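Local coordinates for protein nucleoporin 53 (Pichia guilliermondii, PDB 3P3D) that is a component of the nuclear pore complex, represented here by its RNA recognition motif (RRM) domain, and may bind nucleic acid, at residues Ala9-Tyr15 with Ser63-Tyr69; Val76-Leu80 with Gly92-Tyr96. All blocks are in the same frame, centred on the assembly; numbering follows the deposited sequence.

Contact 1. Residues Ala9-Tyr15 with Ser63-Tyr69; sequences AILVFGY and SWTKITY
The apolar centre lies on the sheet face that carries I10, V12 and I67. There V12 CG1 meets I67 CD1 at 3.8 Å and I10 CG1 meets I67 CB at 3.9 Å. I10, in the p,t rotamer, also sets CD1 3.8 Å from Y69 CE2, at the ring edge. F27 of helix 20-27 covers this face. On the other face, L11 CD2 lies 3.6 Å from W64 CZ3. Canonical RRMs bind RNA on this face; here helix 98-104 covers part of it, packing on both residues. The backbones are extended and antiparallel: the axes of strands 9-13 and 64-68 approach to 4.6 Å, with 153° between their N-to-C directions. I10-I67 and V12-T65 are hydrogen-bonded pairs; A9-T68, L11-K66 and F13-W64 are non-hydrogen-bonded. I10 N to I67 O and I67 N to I10 O are 2.8 Å; V12 N to T65 O and T65 N to V12 O are 2.9 Å. These are the two central strands of the RRM sheet. Past the strand end, G14 N bonds S63 O at 3.0 Å. Y15, chi1 p, turns back under S63, whose CA stands 4.1 Å from the ring centroid as a CH-pi contact. S63 OG donates to Y15 O at 2.6 Å, and Y15 OH hydrogen-bonds T65 OG1 at 2.6 Å. Backbone bonds thus fix the register; the S63 hydroxyl joins two loop residues, and the Y15 hydroxyl ties its loop to strand 64-68.

Contact 2. Residues Val76-Leu80 with Gly92-Tyr96; sequences VDALL and GVIPY
This is helix-on-sheet packing of the RRM fold, between the end of helix 72-79 and the 92-95 part of strand 89-95. The first segment starts helical, with V76 and D77 near phi/psi -60/-45 and out of reach of the strand. A78 comes next; its carbonyl O lies 3.7 Å from V93 CG1. Its CB points sideways, and its methyl touches I10 of strand 9-13 and F27 of helix 20-27. L79 gives the largest share of the buried surface, 83 Å². Its CA is 5.4 Å from the CA of V93, the nearest such pair. Its chi1 of -140° lies between wells, with chi2 p, and the end of the side chain comes nearer the strand than its sideways CB suggests. L80 points away, and its N bonds D77 O at 3.2 Å. The strand is extended. V93, chi1 t, points toward the helix, while I94 points away from it. No hydrogen bond joins the two segments, which bury 195 Å² by van der Waals contact. L79 CD1 reaches I94 C and P95 N, both at 3.5 Å, V93 CG1 at 3.7 Å and P95 CD at 3.9 Å.

Overall arrangement
Both contacts belong to the one RRM domain, and their centres lie 8 Å apart. Contact 1 comes first along the chain and closes before contact 2 opens; helix 72-79 is the next element after strand 64-68. The two share one antiparallel sheet, in which strand 9-13 is paired on both edges, with 64-68 and with 89-95. L11 N to I94 O and F13 O to G92 N, each 2.8 Å, are probable hydrogen bonds joining the contacts through that sheet. I10 CD1 also packs on A78 CB at 3.4 Å, so the apolar core runs from contact 1 to helix 72-79, which covers the I10 face. On the opposite face, K66 and Y96 form a cation-pi pair across strand 9-13.

Contact 1. Residues Ala9-Tyr15 with Ser63-Tyr69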
# COMPACT_ATOMS: atom_id res chain seq x y z
N ALA A 9 -6.46 0.72 6.70
CA ALA A 9 -5.60 1.12 5.60
C ALA A 9 -4.19 1.27 6.09
O ALA A 9 -3.95 1.48 7.28
CB ALA A 9 -6.07 2.43 4.98
N ILE A 10 -3.26 1.17 5.15
CA ILE A 10 -1.85 1.33 5.45
C ILE A 10 -1.32 2.30 4.43
O ILE A 10 -1.92 2.46 3.34
CB ILE A 10 -1.08 -0.04 5.38
CG1 ILE A 10 -1.10 -0.65 3.97
CG2 ILE A 10 -1.66 -1.04 6.38
CD1 ILE A 10 -0.39 -1.98 3.84
N LEU A 11 -0.21 2.93 4.77
CA LEU A 11 0.64 3.59 3.79
C LEU A 11 1.90 2.76 3.45
O LEU A 11 2.66 2.44 4.35
CB LEU A 11 1.04 4.94 4.33
CG LEU A 11 -0.15 5.90 4.49
CD1 LEU A 11 0.24 7.08 5.34
CD2 LEU A 11 -0.64 6.35 3.13
N VAL A 12 2.10 2.39 2.18
CA VAL A 12 3.35 1.75 1.76
C VAL A 12 4.21 2.77 1.04
O VAL A 12 3.70 3.56 0.25
CB VAL A 12 3.16 0.46 0.89
CG1 VAL A 12 2.22 -0.53 1.56
CG2 VAL A 12 2.65 0.78 -0.47
N PHE A 13 5.51 2.76 1.30
CA PHE A 13 6.37 3.83 0.79
C PHE A 13 7.83 3.43 0.61
O PHE A 13 8.28 2.44 1.16
CB PHE A 13 6.29 5.06 1.73
CG PHE A 13 6.81 4.81 3.14
CD1 PHE A 13 8.14 5.02 3.44
CD2 PHE A 13 5.97 4.39 4.15
CE1 PHE A 13 8.62 4.80 4.71
CE2 PHE A 13 6.46 4.17 5.45
CZ PHE A 13 7.77 4.38 5.73
N GLY A 14 8.56 4.25 -0.14
CA GLY A 14 10.01 4.16 -0.29
C GLY A 14 10.50 3.50 -1.57
O GLY A 14 11.68 3.24 -1.72
N TYR A 15 9.58 3.25 -2.51
CA TYR A 15 9.88 2.52 -3.73
C TYR A 15 10.06 3.51 -4.87
O TYR A 15 9.46 4.60 -4.84
CB TYR A 15 8.76 1.52 -4.05
CG TYR A 15 7.37 2.12 -4.04
CD1 TYR A 15 6.86 2.75 -5.17
CD2 TYR A 15 6.56 2.07 -2.91
CE1 TYR A 15 5.60 3.31 -5.17
CE2 TYR A 15 5.30 2.64 -2.90
CZ TYR A 15 4.83 3.26 -4.04
OH TYR A 15 3.59 3.83 -4.09
N SER A 63 6.48 7.48 -4.80
CA SER A 63 7.02 6.63 -3.73
C SER A 63 6.10 6.36 -2.52
O SER A 63 6.58 6.00 -1.46
CB SER A 63 8.38 7.16 -3.25
OG SER A 63 9.32 7.13 -4.30
N TRP A 64 4.79 6.51 -2.67
CA TRP A 64 3.90 6.08 -1.58
C TRP A 64 2.48 5.84 -2.05
O TRP A 64 2.01 6.49 -2.97
CB TRP A 64 3.91 7.08 -0.40
CG TRP A 64 3.19 8.37 -0.65
CD1 TRP A 64 3.73 9.54 -1.15
CD2 TRP A 64 1.81 8.64 -0.42
NE1 TRP A 64 2.77 10.50 -1.23
CE2 TRP A 64 1.57 9.99 -0.79
CE3 TRP A 64 0.74 7.88 0.08
CZ2 TRP A 64 0.31 10.59 -0.69
CZ3 TRP A 64 -0.51 8.48 0.19
CH2 TRP A 64 -0.72 9.81 -0.20
N THR A 65 1.80 4.87 -1.44
CA THR A 65 0.39 4.65 -1.72
C THR A 65 -0.33 4.31 -0.46
O THR A 65 0.21 3.66 0.42
CB THR A 65 0.12 3.45 -2.66
OG1 THR A 65 1.06 3.42 -3.74
CG2 THR A 65 -1.29 3.55 -3.21
N LYS A 66 -1.58 4.70 -0.39
CA LYS A 66 -2.45 4.18 0.62
C LYS A 66 -3.03 2.93 0.03
O LYS A 66 -3.25 2.86 -1.18
CB LYS A 66 -3.52 5.20 0.95
CG LYS A 66 -4.58 4.79 1.94
CD LYS A 66 -5.57 5.97 2.04
CE LYS A 66 -6.95 5.57 2.46
NZ LYS A 66 -6.91 5.26 3.91
N ILE A 67 -3.23 1.92 0.89
CA ILE A 67 -3.88 0.66 0.51
C ILE A 67 -4.88 0.34 1.60
O ILE A 67 -4.56 0.42 2.75
CB ILE A 67 -2.86 -0.50 0.46
CG1 ILE A 67 -1.73 -0.22 -0.54
CG2 ILE A 67 -3.55 -1.81 0.17
CD1 ILE A 67 -0.75 -1.40 -0.64
N THR A 68 -6.08 -0.05 1.22
CA THR A 68 -7.13 -0.27 2.18
C THR A 68 -7.64 -1.68 1.99
O THR A 68 -8.02 -2.06 0.88
CB THR A 68 -8.26 0.78 1.99
OG1 THR A 68 -7.67 2.07 1.90
CG2 THR A 68 -9.28 0.77 3.17
N TYR A 69 -7.65 -2.45 3.08
CA TYR A 69 -8.16 -3.81 3.12
C TYR A 69 -9.63 -3.90 3.65
O TYR A 69 -10.18 -2.89 4.05
CB TYR A 69 -7.23 -4.64 4.00
CG TYR A 69 -5.82 -4.76 3.46
CD1 TYR A 69 -5.52 -5.66 2.43
CD2 TYR A 69 -4.78 -3.99 3.98
CE1 TYR A 69 -4.22 -5.78 1.94
CE2 TYR A 69 -3.49 -4.12 3.50
CZ TYR A 69 -3.22 -5.01 2.48
OH TYR A 69 -1.94 -5.09 1.98

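Contact 2. Residues Val76-Leu80 with Gly92-Tyr96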
# COMPACT_ATOMS: atom_id res chain seq x y z
N VAL A 76 -2.99 -5.55 9.84
CA VAL A 76 -2.01 -5.98 10.85
C VAL A 76 -0.90 -6.79 10.17
O VAL A 76 0.26 -6.54 10.39
CB VAL A 76 -2.72 -6.82 11.96
CG1 VAL A 76 -1.74 -7.54 12.81
CG2 VAL A 76 -3.59 -5.94 12.81
N ASP A 77 -1.29 -7.72 9.29
CA ASP A 77 -0.34 -8.59 8.59
C ASP A 77 0.55 -7.83 7.59
O ASP A 77 1.75 -8.10 7.48
CB ASP A 77 -1.10 -9.68 7.84
CG ASP A 77 -1.79 -10.67 8.77
OD1 ASP A 77 -1.55 -10.63 10.00
OD2 ASP A 77 -2.58 -11.49 8.24
N ALA A 78 -0.05 -6.91 6.84
CA ALA A 78 0.71 -6.07 5.91
C ALA A 78 1.77 -5.28 6.64
O ALA A 78 2.87 -5.15 6.18
CB ALA A 78 -0.23 -5.15 5.18
N LEU A 79 1.41 -4.76 7.80
CA LEU A 79 2.29 -3.92 8.61
C LEU A 79 3.58 -4.62 8.99
O LEU A 79 4.59 -3.97 9.19
CB LEU A 79 1.56 -3.55 9.89
CG LEU A 79 1.73 -2.14 10.41
CD1 LEU A 79 1.39 -1.12 9.33
CD2 LEU A 79 0.79 -2.04 11.61
N LEU A 80 3.52 -5.94 9.10
CA LEU A 80 4.68 -6.74 9.40
C LEU A 80 5.72 -6.69 8.30
O LEU A 80 6.83 -7.07 8.53
CB LEU A 80 4.29 -8.21 9.62
CG LEU A 80 3.31 -8.59 10.73
CD1 LEU A 80 3.05 -10.10 10.70
CD2 LEU A 80 3.85 -8.16 12.07
N GLY A 92 8.63 0.59 3.30
CA GLY A 92 8.02 1.03 4.56
C GLY A 92 6.53 0.75 4.59
O GLY A 92 5.84 0.87 3.58
N VAL A 93 6.03 0.34 5.75
CA VAL A 93 4.61 0.15 5.93
C VAL A 93 4.25 0.69 7.28
O VAL A 93 4.87 0.33 8.28
CB VAL A 93 4.17 -1.34 5.83
CG1 VAL A 93 2.63 -1.45 5.81
CG2 VAL A 93 4.73 -1.99 4.60
N ILE A 94 3.26 1.59 7.30
CA ILE A 94 2.74 2.14 8.56
C ILE A 94 1.23 2.22 8.46
O ILE A 94 0.70 2.25 7.35
CB ILE A 94 3.30 3.57 8.89
CG1 ILE A 94 3.09 4.56 7.74
CG2 ILE A 94 4.76 3.52 9.23
CD1 ILE A 94 3.28 6.02 8.17
N PRO A 95 0.54 2.27 9.62
CA PRO A 95 -0.88 2.52 9.58
C PRO A 95 -1.17 3.87 8.91
O PRO A 95 -0.46 4.85 9.17
CB PRO A 95 -1.24 2.59 11.06
CG PRO A 95 -0.10 1.96 11.78
CD PRO A 95 1.05 2.35 11.00
N TYR A 96 -2.18 3.90 8.06
CA TYR A 96 -2.66 5.16 7.50
C TYR A 96 -3.16 6.12 8.59
O TYR A 96 -3.78 5.69 9.56
CB TYR A 96 -3.81 4.88 6.53
CG TYR A 96 -4.70 6.07 6.26
CD1 TYR A 96 -4.34 7.02 5.32
CD2 TYR A 96 -5.92 6.24 6.95
CE1 TYR A 96 -5.14 8.11 5.06
CE2 TYR A 96 -6.74 7.34 6.70
CZ TYR A 96 -6.34 8.27 5.74
OH TYR A 96 -7.12 9.37 5.45